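Local coordinates for DUF871 domain-containing protein (Enterococcus faecalis, PDB 2P0O) that is of unproven function but is probably a TIM-barrel 6-phospho-N-acetylmuramidase, acting on phosphorylated cell-wall sugars, at residues Glu162-Leu167 and Pro214-Val219; Pro193-His198 and Val208-Asp213. One frame throughout, in Å; residues are numbered along the deposited sequence.

Contact 1 (Glu162-Leu167 and Pro214-Val219). With NA (sodium ion), chain C.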
loop_
_atom_site.group_PDB
_atom_site.type_symbol
_atom_site.label_atom_id
_atom_site.label_comp_id
_atom_site.label_asym_id
_atom_site.label_seq_id
_atom_site.Cartn_x
_atom_site.Cartn_y
_atom_site.Cartn_z
ATOM N N GLU A 162 -0.180 -9.083 16.648
ATOM C CA GLU A 162 -0.503 -9.107 18.064
ATOM C C GLU A 162 -1.039 -7.759 18.519
ATOM O O GLU A 162 -2.072 -7.688 19.181
ATOM C CB GLU A 162 0.751 -9.467 18.850
ATOM C CG GLU A 162 0.541 -9.831 20.293
ATOM C CD GLU A 162 1.844 -10.299 20.976
ATOM O OE1 GLU A 162 2.825 -9.507 21.093
ATOM O OE2 GLU A 162 1.884 -11.478 21.397
ATOM N N LYS A 163 -0.333 -6.692 18.139
ATOM C CA LYS A 163 -0.693 -5.336 18.518
ATOM C C LYS A 163 -2.035 -4.942 17.913
ATOM O O LYS A 163 -2.910 -4.440 18.607
ATOM C CB LYS A 163 0.421 -4.369 18.086
ATOM C CG LYS A 163 0.274 -2.911 18.524
ATOM C CD LYS A 163 0.221 -2.734 20.037
ATOM C CE LYS A 163 1.585 -2.770 20.676
ATOM N NZ LYS A 163 1.397 -2.710 22.146
ATOM N N ASN A 164 -2.195 -5.195 16.620
ATOM C CA ASN A 164 -3.384 -4.787 15.902
ATOM C C ASN A 164 -4.665 -5.447 16.434
ATOM O O ASN A 164 -5.707 -4.788 16.552
ATOM C CB ASN A 164 -3.216 -5.013 14.390
ATOM C CG ASN A 164 -2.098 -4.165 13.788
ATOM O OD1 ASN A 164 -1.634 -3.183 14.389
ATOM N ND2 ASN A 164 -1.652 -4.551 12.600
ATOM N N ARG A 165 -4.582 -6.737 16.748
ATOM C CA ARG A 165 -5.726 -7.469 17.297
ATOM C C ARG A 165 -6.193 -6.838 18.594
ATOM O O ARG A 165 -7.377 -6.599 18.786
ATOM C CB ARG A 165 -5.363 -8.930 17.523
ATOM C CG ARG A 165 -6.118 -9.888 16.618
ATOM C CD ARG A 165 -5.839 -11.400 16.895
ATOM N NE ARG A 165 -5.553 -11.707 18.299
ATOM C CZ ARG A 165 -6.466 -12.053 19.208
ATOM N NH1 ARG A 165 -7.755 -12.134 18.884
ATOM N NH2 ARG A 165 -6.082 -12.313 20.451
ATOM N N TRP A 166 -5.228 -6.566 19.469
ATOM C CA TRP A 166 -5.436 -5.845 20.722
ATOM C C TRP A 166 -6.074 -4.489 20.455
ATOM O O TRP A 166 -7.140 -4.187 20.999
ATOM C CB TRP A 166 -4.093 -5.681 21.433
ATOM C CG TRP A 166 -4.124 -4.917 22.727
ATOM C CD1 TRP A 166 -4.671 -5.334 23.921
ATOM C CD2 TRP A 166 -3.539 -3.629 22.985
ATOM N NE1 TRP A 166 -4.470 -4.375 24.896
ATOM C CE2 TRP A 166 -3.779 -3.323 24.349
ATOM C CE3 TRP A 166 -2.840 -2.704 22.199
ATOM C CZ2 TRP A 166 -3.349 -2.126 24.934
ATOM C CZ3 TRP A 166 -2.409 -1.524 22.781
ATOM C CH2 TRP A 166 -2.669 -1.240 24.130
ATOM N N LEU A 167 -5.434 -3.688 19.601
ATOM C CA LEU A 167 -5.965 -2.369 19.238
ATOM C C LEU A 167 -7.414 -2.455 18.788
ATOM O O LEU A 167 -8.256 -1.710 19.281
ATOM C CB LEU A 167 -5.089 -1.656 18.185
ATOM C CG LEU A 167 -3.669 -1.260 18.609
ATOM C CD1 LEU A 167 -2.757 -0.942 17.417
ATOM C CD2 LEU A 167 -3.642 -0.121 19.619
ATOM N N PRO A 214 -7.387 -8.601 8.211
ATOM C CA PRO A 214 -8.635 -8.204 8.868
ATOM C C PRO A 214 -8.443 -7.201 10.015
ATOM O O PRO A 214 -9.419 -6.608 10.486
ATOM C CB PRO A 214 -9.207 -9.528 9.384
ATOM C CG PRO A 214 -8.041 -10.446 9.462
ATOM C CD PRO A 214 -7.097 -10.039 8.380
ATOM N N TYR A 215 -7.202 -6.994 10.440
ATOM C CA TYR A 215 -6.927 -6.067 11.540
ATOM C C TYR A 215 -6.257 -4.747 11.154
ATOM O O TYR A 215 -5.837 -3.994 12.030
ATOM C CB TYR A 215 -6.105 -6.772 12.621
ATOM C CG TYR A 215 -6.827 -7.975 13.157
ATOM C CD1 TYR A 215 -7.915 -7.824 14.022
ATOM C CD2 TYR A 215 -6.451 -9.262 12.773
ATOM C CE1 TYR A 215 -8.610 -8.940 14.508
ATOM C CE2 TYR A 215 -7.134 -10.385 13.256
ATOM C CZ TYR A 215 -8.208 -10.214 14.118
ATOM O OH TYR A 215 -8.871 -11.322 14.598
ATOM N N VAL A 216 -6.143 -4.482 9.855
ATOM C CA VAL A 216 -5.604 -3.213 9.363
ATOM C C VAL A 216 -6.753 -2.469 8.691
ATOM O O VAL A 216 -7.499 -3.053 7.879
ATOM C CB VAL A 216 -4.459 -3.431 8.347
ATOM C CG1 VAL A 216 -3.951 -2.082 7.781
ATOM C CG2 VAL A 216 -3.320 -4.247 8.990
ATOM N N ASP A 217 -6.901 -1.193 8.990
ATOM C CA ASP A 217 -8.003 -0.454 8.389
ATOM C C ASP A 217 -7.531 0.434 7.250
ATOM O O ASP A 217 -8.300 0.714 6.319
ATOM C CB ASP A 217 -8.766 0.337 9.451
ATOM C CG ASP A 217 -9.333 -0.566 10.528
ATOM O OD1 ASP A 217 -10.274 -1.333 10.228
ATOM O OD2 ASP A 217 -8.832 -0.533 11.669
ATOM N N ALA A 218 -6.261 0.833 7.287
ATOM C CA ALA A 218 -5.740 1.774 6.298
ATOM C C ALA A 218 -4.263 1.597 6.026
ATOM O O ALA A 218 -3.497 1.215 6.924
ATOM C CB ALA A 218 -6.041 3.203 6.717
ATOM N N VAL A 219 -3.862 1.868 4.786
ATOM C CA VAL A 219 -2.465 1.768 4.398
ATOM C C VAL A 219 -2.034 3.043 3.668
ATOM O O VAL A 219 -2.697 3.450 2.701
ATOM C CB VAL A 219 -2.209 0.533 3.496
ATOM C CG1 VAL A 219 -0.711 0.408 3.208
ATOM C CG2 VAL A 219 -2.703 -0.728 4.170
HETATM NA NA NA C . -8.077 -4.887 6.300
#
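One face of the Tyr215 ring is taken up by the aliphatic part of Arg165, a CH-pi contact in which a long polar side chain lends its methylene to an aromatic. Arg165 CG stands 3.4 Å from the centroid of the Tyr215 ring and only 17° off the ring normal. It is displaced toward the phenolic rim, where the closest approach of Arg165 CG is 3.3 Å to Tyr215 CZ. The two side chains run alongside each other in the same direction, and Arg165 CD follows toward the hydroxyl end, 3.8 Å from Tyr215 OH. The chain bends at chi3 (32°), and the guanidinium plane beyond it stands 86° from that of the ring, so the charged group does not stack; NH1 instead has a long, weak ion pair with Glu169.

Deeper in, Asn164 directs its CB at the root of the tyrosine, 3.8 Å from Tyr215 CB. Its amide ND2 lies 4.0 Å from the Val216 methyl CG2, the two side chains meeting at a slant. The amide oxygen has a polar partner of its own, OD1 being hydrogen-bonded to His145 NE2.

Val216 O is a ligand of the sodium ion, at 2.5 Å. The contact thus sets helix 157-169 against the loop leading into strand 218-221, last of the eight parallel barrel strands, while Asn164 touches Val174 and Val216 touches Thr176 of strand 173-178.

Contact 2 (Pro193-His198 and Val208-Asp213). With NA (sodium ion), chain C.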
loop_
_atom_site.group_PDB
_atom_site.type_symbol
_atom_site.label_atom_id
_atom_site.label_comp_id
_atom_site.label_asym_id
_atom_site.label_seq_id
_atom_site.Cartn_x
_atom_site.Cartn_y
_atom_site.Cartn_z
ATOM N N PRO A 193 9.110 2.000 5.529
ATOM C CA PRO A 193 8.122 0.989 5.812
ATOM C C PRO A 193 7.764 0.998 7.295
ATOM O O PRO A 193 8.530 1.482 8.121
ATOM C CB PRO A 193 8.872 -0.309 5.487
ATOM C CG PRO A 193 10.289 -0.001 5.925
ATOM C CD PRO A 193 10.494 1.465 5.583
ATOM N N THR A 194 6.613 0.441 7.627
ATOM C CA THR A 194 6.334 -0.017 8.978
ATOM C C THR A 194 6.950 -1.404 9.232
ATOM O O THR A 194 7.609 -1.592 10.235
ATOM C CB THR A 194 4.807 -0.054 9.226
ATOM O OG1 THR A 194 4.297 1.276 9.196
ATOM C CG2 THR A 194 4.461 -0.684 10.554
ATOM N N LEU A 195 6.685 -2.372 8.358
ATOM C CA LEU A 195 7.130 -3.737 8.567
ATOM C C LEU A 195 8.437 -3.909 7.846
ATOM O O LEU A 195 8.557 -3.532 6.678
ATOM C CB LEU A 195 6.120 -4.747 8.023
ATOM C CG LEU A 195 4.824 -4.897 8.865
ATOM C CD1 LEU A 195 3.642 -5.151 7.971
ATOM C CD2 LEU A 195 4.911 -5.996 9.885
ATOM N N GLU A 196 9.420 -4.458 8.539
ATOM C CA GLU A 196 10.746 -4.627 7.923
ATOM C C GLU A 196 10.697 -5.523 6.679
ATOM O O GLU A 196 11.512 -5.353 5.795
ATOM C CB GLU A 196 11.757 -5.185 8.917
ATOM C CG GLU A 196 13.268 -5.002 8.487
ATOM C CD GLU A 196 13.617 -3.561 8.102
ATOM O OE1 GLU A 196 12.989 -2.590 8.628
ATOM O OE2 GLU A 196 14.503 -3.392 7.244
ATOM N N LYS A 197 9.795 -6.513 6.643
ATOM C CA LYS A 197 9.713 -7.384 5.463
ATOM C C LYS A 197 9.328 -6.607 4.190
ATOM O O LYS A 197 9.454 -7.114 3.087
ATOM C CB LYS A 197 8.732 -8.542 5.708
ATOM C CG LYS A 197 7.277 -8.054 5.820
ATOM C CD LYS A 197 6.291 -9.260 5.878
ATOM C CE LYS A 197 4.882 -8.720 6.134
ATOM N NZ LYS A 197 3.885 -9.791 6.270
ATOM N N HIS A 198 8.856 -5.374 4.334
ATOM C CA HIS A 198 8.528 -4.578 3.171
ATOM C C HIS A 198 9.676 -3.739 2.643
ATOM O O HIS A 198 9.520 -3.047 1.648
ATOM C CB HIS A 198 7.314 -3.716 3.453
ATOM C CG HIS A 198 6.045 -4.513 3.549
ATOM N ND1 HIS A 198 4.930 -4.064 4.216
ATOM C CD2 HIS A 198 5.727 -5.738 3.064
ATOM C CE1 HIS A 198 3.971 -4.973 4.132
ATOM N NE2 HIS A 198 4.437 -6.003 3.449
ATOM N N VAL A 208 -1.640 -3.746 -0.860
ATOM C CA VAL A 208 -2.726 -4.670 -1.059
ATOM C C VAL A 208 -2.729 -5.792 -0.005
ATOM O O VAL A 208 -3.799 -6.108 0.555
ATOM C CB VAL A 208 -2.761 -5.203 -2.533
ATOM C CG1 VAL A 208 -3.911 -6.201 -2.724
ATOM C CG2 VAL A 208 -2.950 -4.035 -3.484
ATOM N N GLY A 209 -1.569 -6.384 0.273
ATOM C CA GLY A 209 -1.520 -7.464 1.271
ATOM C C GLY A 209 -1.956 -6.983 2.643
ATOM O O GLY A 209 -2.753 -7.635 3.312
ATOM N N LEU A 210 -1.473 -5.811 3.043
ATOM C CA LEU A 210 -1.825 -5.251 4.341
ATOM C C LEU A 210 -3.305 -4.952 4.446
ATOM O O LEU A 210 -3.931 -5.243 5.453
ATOM C CB LEU A 210 -1.020 -3.975 4.612
ATOM C CG LEU A 210 0.390 -4.218 5.108
ATOM C CD1 LEU A 210 1.022 -2.871 5.399
ATOM C CD2 LEU A 210 0.415 -5.119 6.384
HETATM N N MSE A 211 -3.864 -4.389 3.382
HETATM C CA MSE A 211 -5.265 -4.044 3.340
HETATM C C MSE A 211 -6.143 -5.291 3.498
HETATM O O MSE A 211 -7.227 -5.221 4.090
HETATM C CB MSE A 211 -5.587 -3.301 2.038
HETATM C CG MSE A 211 -6.945 -2.537 2.080
HETATM SE SE MSE A 211 -6.893 -1.023 3.391
HETATM C CE MSE A 211 -8.537 -1.563 4.289
ATOM N N ALA A 212 -5.680 -6.435 2.989
ATOM C CA ALA A 212 -6.452 -7.674 3.126
ATOM C C ALA A 212 -6.439 -8.177 4.566
ATOM O O ALA A 212 -7.266 -8.990 4.957
ATOM C CB ALA A 212 -5.925 -8.751 2.172
ATOM N N ASP A 213 -5.508 -7.688 5.372
ATOM C CA ASP A 213 -5.436 -8.177 6.755
ATOM C C ASP A 213 -6.671 -7.689 7.524
ATOM O O ASP A 213 -6.992 -6.498 7.476
ATOM C CB ASP A 213 -4.154 -7.724 7.427
ATOM C CG ASP A 213 -3.994 -8.311 8.803
ATOM O OD1 ASP A 213 -3.294 -9.348 8.924
ATOM O OD2 ASP A 213 -4.592 -7.774 9.760
HETATM NA NA NA C . -8.077 -4.887 6.300
#
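The backbones of 193-198 and 208-213 stay well apart, 10.0 Å between the CA atoms of Leu195 and Leu210 where they come nearest, so side chains alone bridge the gap between a loop ending in a 3-10 turn and the last turns of a helix. Leu210 does the reaching from the helix, and its branches are divided between two partners. Its CD2 methyl meets Leu195 CD1 tip to tip at 3.6 Å, the two leucines extending toward each other across the interface. The CG methine and the other methyl turn to His198: Leu210 CG lies 3.8 Å from His198 CE1, in the plane of the imidazole and at its edge, and CD1 is equally near the same ring carbon. The histidine therefore offers a C-H edge to the leucine, not a face, and comes from the opposite direction. In Leu210, chi1 of -81° sets CG beside the backbone N and opposite the carbonyl carbon, sending the forked end across toward the loop.

Where the helix gives way to the following loop, Met211 O, at 2.4 Å, and Asp213 O, at 2.3 Å, bind the sodium ion together with Val216 O. These backbone carbonyls bind the ion, while the Leu210 side chain turns to Leu195 and His198. Phe160 of helix 157-169 touches both leucines. Leu210 packs helix 203-212 on Thr176 and Val178 of strand 173-178, and the long loop from that strand closes over it beside helix 157-169.

How the contacts relate
Both contacts belong to the same corner of the TIM barrel, their centres 11 Å apart, and illustrate how chemistry follows depth. Contact 2 is buried and made of carbon-to-carbon packing, the histidine included, which touches through CE1; contact 1 is only partly buried, grading from an enclosed asparagine and valine to an arginine and tyrosine nearer solvent. The sodium ion joins them: its three protein ligands are backbone carbonyls, two from 208-213 and one from 214-219, so the helix end and the following loop share one site. They also pack directly, Val219 CG2 lying 3.7 Å from Leu210 CB. Helix 157-169 supplies one side of contact 1 and, through Phe160, borders contact 2.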